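Peptidase M28 (Shewanella amazonensis SB2B, PDB 3IIB) probably acts as a zinc-dependent carboxypeptidase or dipeptidase of peptidase family M28, hydrolysing peptides at a two-zinc site. Local coordinates at residues G97-I110 and E218-R230. Sequence-based numbering, arbitrary orientation. Where two conformers were deposited one is given.
Sequences GSIATPAQGLSATI and EVVISLELGSERR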
loop_
_atom_site.group_PDB
_atom_site.type_symbol
_atom_site.label_atom_id
_atom_site.label_comp_id
_atom_site.label_asym_id
_atom_site.label_seq_id
_atom_site.Cartn_x
_atom_site.Cartn_y
_atom_site.Cartn_z
ATOM N N GLY A 97 12.171 16.342 9.916
ATOM C CA GLY A 97 12.608 17.608 10.451
ATOM C C GLY A 97 11.533 18.683 10.547
ATOM O O GLY A 97 11.814 19.747 11.104
ATOM N N SER A 98 10.309 18.410 10.084
ATOM C CA SER A 98 9.241 19.413 10.164
ATOM C C SER A 98 9.023 19.851 11.599
ATOM O O SER A 98 9.010 19.032 12.533
ATOM C CB SER A 98 7.897 18.863 9.629
ATOM O OG SER A 98 6.917 19.886 9.661
ATOM N N ILE A 99 8.755 21.134 11.779
ATOM C CA ILE A 99 8.216 21.616 13.019
ATOM C C ILE A 99 6.761 21.136 13.140
ATOM O O ILE A 99 6.129 20.748 12.162
ATOM C CB ILE A 99 8.269 23.183 13.115
ATOM C CG1 ILE A 99 7.403 23.861 12.041
ATOM C CG2 ILE A 99 9.729 23.676 12.996
ATOM C CD1 ILE A 99 7.070 25.358 12.369
ATOM N N ALA A 100 6.248 21.194 14.355
ATOM C CA ALA A 100 4.858 20.867 14.638
ATOM C C ALA A 100 3.979 22.006 14.143
ATOM O O ALA A 100 4.435 23.165 14.051
ATOM C CB ALA A 100 4.636 20.657 16.177
ATOM N N THR A 101 2.715 21.691 13.899
ATOM C CA THR A 101 1.679 22.717 13.609
ATOM C C THR A 101 1.344 23.443 14.890
ATOM O O THR A 101 1.619 22.905 15.954
ATOM C CB THR A 101 0.443 22.073 13.030
ATOM O OG1 THR A 101 0.070 20.952 13.846
ATOM C CG2 THR A 101 0.726 21.604 11.581
ATOM N N PRO A 102 0.793 24.675 14.786
ATOM C CA PRO A 102 0.384 25.463 15.939
ATOM C C PRO A 102 -0.527 24.698 16.883
ATOM O O PRO A 102 -1.297 23.857 16.450
ATOM C CB PRO A 102 -0.395 26.626 15.323
ATOM C CG PRO A 102 0.062 26.731 13.968
ATOM C CD PRO A 102 0.492 25.382 13.525
ATOM N N ALA A 103 -0.422 25.008 18.172
ATOM C CA ALA A 103 -1.311 24.449 19.189
ATOM C C ALA A 103 -2.763 24.781 18.852
ATOM O O ALA A 103 -3.630 23.905 18.936
ATOM C CB ALA A 103 -0.937 24.991 20.585
ATOM N N GLN A 104 -3.005 26.019 18.406
ATOM C CA GLN A 104 -4.339 26.473 17.967
ATOM C C GLN A 104 -4.903 25.632 16.813
ATOM O O GLN A 104 -6.120 25.620 16.585
ATOM C CB GLN A 104 -4.278 27.932 17.524
ATOM N N GLY A 105 -4.009 24.934 16.101
ATOM C CA GLY A 105 -4.350 24.092 14.951
ATOM C C GLY A 105 -4.096 24.818 13.642
ATOM O O GLY A 105 -3.893 26.048 13.630
ATOM N N LEU A 106 -4.090 24.075 12.547
ATOM C CA LEU A 106 -3.881 24.664 11.214
ATOM C C LEU A 106 -4.928 24.229 10.170
ATOM O O LEU A 106 -4.957 23.070 9.750
ATOM C CB LEU A 106 -2.508 24.318 10.703
ATOM C CG LEU A 106 -2.031 24.926 9.395
ATOM C CD1 LEU A 106 -2.115 26.465 9.443
ATOM C CD2 LEU A 106 -0.593 24.456 9.102
ATOM N N SER A 107 -5.757 25.173 9.758
ATOM C CA SER A 107 -6.732 24.964 8.684
ATOM C C SER A 107 -6.545 26.135 7.716
ATOM O O SER A 107 -6.474 27.273 8.154
ATOM C CB SER A 107 -8.160 24.955 9.236
ATOM O OG SER A 107 -8.357 23.910 10.182
ATOM N N ALA A 108 -6.461 25.862 6.419
ATOM C CA ALA A 108 -6.138 26.894 5.445
ATOM C C ALA A 108 -6.515 26.463 4.064
ATOM O O ALA A 108 -6.519 25.263 3.768
ATOM C CB ALA A 108 -4.633 27.212 5.464
ATOM N N THR A 109 -6.768 27.453 3.211
ATOM C CA THR A 109 -6.931 27.237 1.769
ATOM C C THR A 109 -5.591 26.900 1.154
ATOM O O THR A 109 -4.559 27.466 1.535
ATOM C CB THR A 109 -7.496 28.502 1.126
ATOM O OG1 THR A 109 -8.761 28.757 1.739
ATOM C CG2 THR A 109 -7.652 28.370 -0.391
ATOM N N ILE A 110 -5.576 25.961 0.220
ATOM C CA ILE A 110 -4.341 25.612 -0.475
ATOM C C ILE A 110 -4.205 26.331 -1.811
ATOM O O ILE A 110 -5.190 26.847 -2.356
ATOM C CB ILE A 110 -4.196 24.059 -0.667
ATOM C CG1 ILE A 110 -5.173 23.544 -1.699
ATOM C CG2 ILE A 110 -4.355 23.301 0.676
ATOM C CD1 ILE A 110 -4.905 22.150 -2.146
ATOM N N GLU A 218 -12.097 25.972 -4.627
ATOM C CA GLU A 218 -10.978 26.056 -3.680
ATOM C C GLU A 218 -11.035 24.922 -2.656
ATOM O O GLU A 218 -12.114 24.547 -2.197
ATOM C CB GLU A 218 -10.980 27.405 -2.967
ATOM C CG GLU A 218 -10.665 28.534 -3.961
ATOM C CD GLU A 218 -10.387 29.859 -3.302
ATOM O OE1 GLU A 218 -11.020 30.164 -2.276
ATOM O OE2 GLU A 218 -9.531 30.588 -3.822
ATOM N N VAL A 219 -9.865 24.397 -2.308
ATOM C CA VAL A 219 -9.728 23.323 -1.327
ATOM C C VAL A 219 -9.106 23.893 -0.070
ATOM O O VAL A 219 -8.097 24.653 -0.109
ATOM C CB VAL A 219 -8.866 22.174 -1.886
ATOM C CG1 VAL A 219 -8.579 21.071 -0.813
ATOM C CG2 VAL A 219 -9.525 21.626 -3.160
ATOM N N VAL A 220 -9.747 23.560 1.038
ATOM C CA VAL A 220 -9.304 23.920 2.369
ATOM C C VAL A 220 -8.976 22.649 3.075
ATOM O O VAL A 220 -9.768 21.697 3.020
ATOM C CB VAL A 220 -10.457 24.652 3.118
ATOM C CG1 VAL A 220 -10.066 24.993 4.587
ATOM C CG2 VAL A 220 -10.911 25.883 2.324
ATOM N N ILE A 221 -7.845 22.610 3.772
ATOM C CA ILE A 221 -7.446 21.417 4.519
ATOM C C ILE A 221 -7.223 21.765 5.990
ATOM O O ILE A 221 -7.040 22.933 6.338
ATOM C CB ILE A 221 -6.194 20.723 3.912
ATOM C CG1 ILE A 221 -4.910 21.540 4.095
ATOM C CG2 ILE A 221 -6.437 20.420 2.414
ATOM C CD1 ILE A 221 -3.652 20.737 3.728
ATOM N N SER A 222 -7.282 20.734 6.819
ATOM C CA SER A 222 -6.783 20.738 8.188
ATOM C C SER A 222 -5.495 19.925 8.232
ATOM O O SER A 222 -5.426 18.866 7.596
ATOM C CB SER A 222 -7.793 20.093 9.124
ATOM O OG SER A 222 -7.285 20.079 10.463
ATOM N N LEU A 223 -4.465 20.420 8.935
ATOM C CA LEU A 223 -3.194 19.711 9.074
ATOM C C LEU A 223 -2.705 19.796 10.523
ATOM O O LEU A 223 -2.631 20.885 11.119
ATOM C CB LEU A 223 -2.126 20.322 8.169
ATOM C CG LEU A 223 -0.730 19.694 8.170
ATOM C CD1 LEU A 223 -0.689 18.239 7.656
ATOM C CD2 LEU A 223 0.207 20.583 7.316
ATOM N N GLU A 224 -2.383 18.630 11.065
ATOM C CA GLU A 224 -1.896 18.515 12.426
ATOM C C GLU A 224 -0.663 17.666 12.366
ATOM O O GLU A 224 -0.731 16.550 11.846
ATOM C CB GLU A 224 -2.930 17.840 13.322
ATOM C CG GLU A 224 -2.456 17.731 14.751
ATOM C CD GLU A 224 -3.502 17.217 15.708
ATOM O OE1 GLU A 224 -4.606 16.817 15.264
ATOM O OE2 GLU A 224 -3.196 17.259 16.922
ATOM N N LEU A 225 0.454 18.222 12.864
ATOM C CA LEU A 225 1.717 17.518 12.964
ATOM C C LEU A 225 2.306 17.722 14.335
ATOM O O LEU A 225 2.416 18.850 14.831
ATOM C CB LEU A 225 2.737 17.976 11.926
ATOM C CG LEU A 225 2.339 17.861 10.456
ATOM C CD1 LEU A 225 3.402 18.577 9.596
ATOM C CD2 LEU A 225 2.107 16.391 9.992
ATOM N N GLY A 226 2.656 16.610 14.958
ATOM C CA GLY A 226 3.331 16.646 16.236
ATOM C C GLY A 226 4.755 16.266 15.853
ATOM O O GLY A 226 4.992 15.416 14.984
ATOM N N SER A 227 5.693 16.932 16.454
ATOM C CA SER A 227 7.094 16.587 16.291
ATOM C C SER A 227 7.826 17.318 17.394
ATOM O O SER A 227 7.266 18.245 17.999
ATOM C CB SER A 227 7.623 17.042 14.926
ATOM O OG SER A 227 7.815 18.457 14.903
ATOM N N GLU A 228 9.066 16.899 17.645
ATOM C CA GLU A 228 9.912 17.483 18.689
ATOM C C GLU A 228 11.377 17.391 18.248
ATOM O O GLU A 228 11.804 16.400 17.659
ATOM C CB GLU A 228 9.730 16.719 20.001
ATOM C CG GLU A 228 10.527 17.275 21.196
ATOM C CD GLU A 228 10.794 16.245 22.305
ATOM O OE1 GLU A 228 10.751 15.005 22.058
ATOM O OE2 GLU A 228 11.085 16.702 23.430
ATOM N N ARG A 229 12.137 18.421 18.584
ATOM C CA ARG A 229 13.553 18.510 18.254
ATOM C C ARG A 229 14.282 18.466 19.595
ATOM O O ARG A 229 13.867 19.143 20.539
ATOM C CB ARG A 229 13.765 19.841 17.525
ATOM C CG ARG A 229 15.184 20.380 17.423
ATOM C CD ARG A 229 16.025 19.623 16.451
ATOM N NE ARG A 229 15.499 19.628 15.081
ATOM C CZ ARG A 229 15.876 18.751 14.144
ATOM N NH1 ARG A 229 16.743 17.803 14.437
ATOM N NH2 ARG A 229 15.372 18.793 12.920
ATOM N N ARG A 230 15.309 17.626 19.689
ATOM C CA ARG A 230 16.194 17.580 20.840
ATOM C C ARG A 230 17.590 17.997 20.409
ATOM O O ARG A 230 17.816 18.255 19.235
ATOM C CB ARG A 230 16.221 16.191 21.422
ATOM C CG ARG A 230 14.903 15.830 22.072
ATOM C CD ARG A 230 14.937 14.416 22.570
ATOM N NE ARG A 230 13.654 14.026 23.141
ATOM C CZ ARG A 230 13.366 12.797 23.574
ATOM N NH1 ARG A 230 14.270 11.816 23.513
ATOM N NH2 ARG A 230 12.164 12.550 24.075
HETATM O O HOH W 1 14.373 20.549 11.063
HETATM O O HOH W 2 -3.614 21.648 13.373
HETATM O O HOH W 3 -6.692 22.244 11.886
HETATM O O HOH W 4 -10.970 29.101 0.180
HETATM O O HOH W 5 -7.691 25.858 -3.299
#
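T101 OG1 accepts the backbone N-H of L225 at 2.9 Å, in a nearly straight bond of 172°. Its chi1 of 49° sets OG1 between the backbone N and the carbonyl carbon, facing the strand, and leaves CG2 near L223 O. T101 N returns a bond to L225 O at 3.0 Å. A side-chain oxygen thus stands in for a carbonyl where the loop 97-105 runs beside the strand. Nearer the start of the loop, S227 OG donates to S98 O at 2.7 Å, and W73 NE1 grips the same oxygen. At the far end, S107 to T109 pair antiparallel with V220 to S222. A108 and I221 bond to each other both ways, and I110 N reaches V219 O at 2.9 Å. I110 lies alongside V219. The side chains of I110 and I221 cross at about a right angle, I110 CG2 meeting I221 CG1 at 3.9 Å. I131, F133 and helix 203-213 pack against this apolar face. Between the two regions, a water links L106 N to L223 O, each at 2.6 Å. Strand 62-84 flanks 220-242 as well. The contact thus joins strand 106-113 antiparallel to the long strand 220-242; 106-113 in turn pairs in parallel with 131-134, within a mixed sheet.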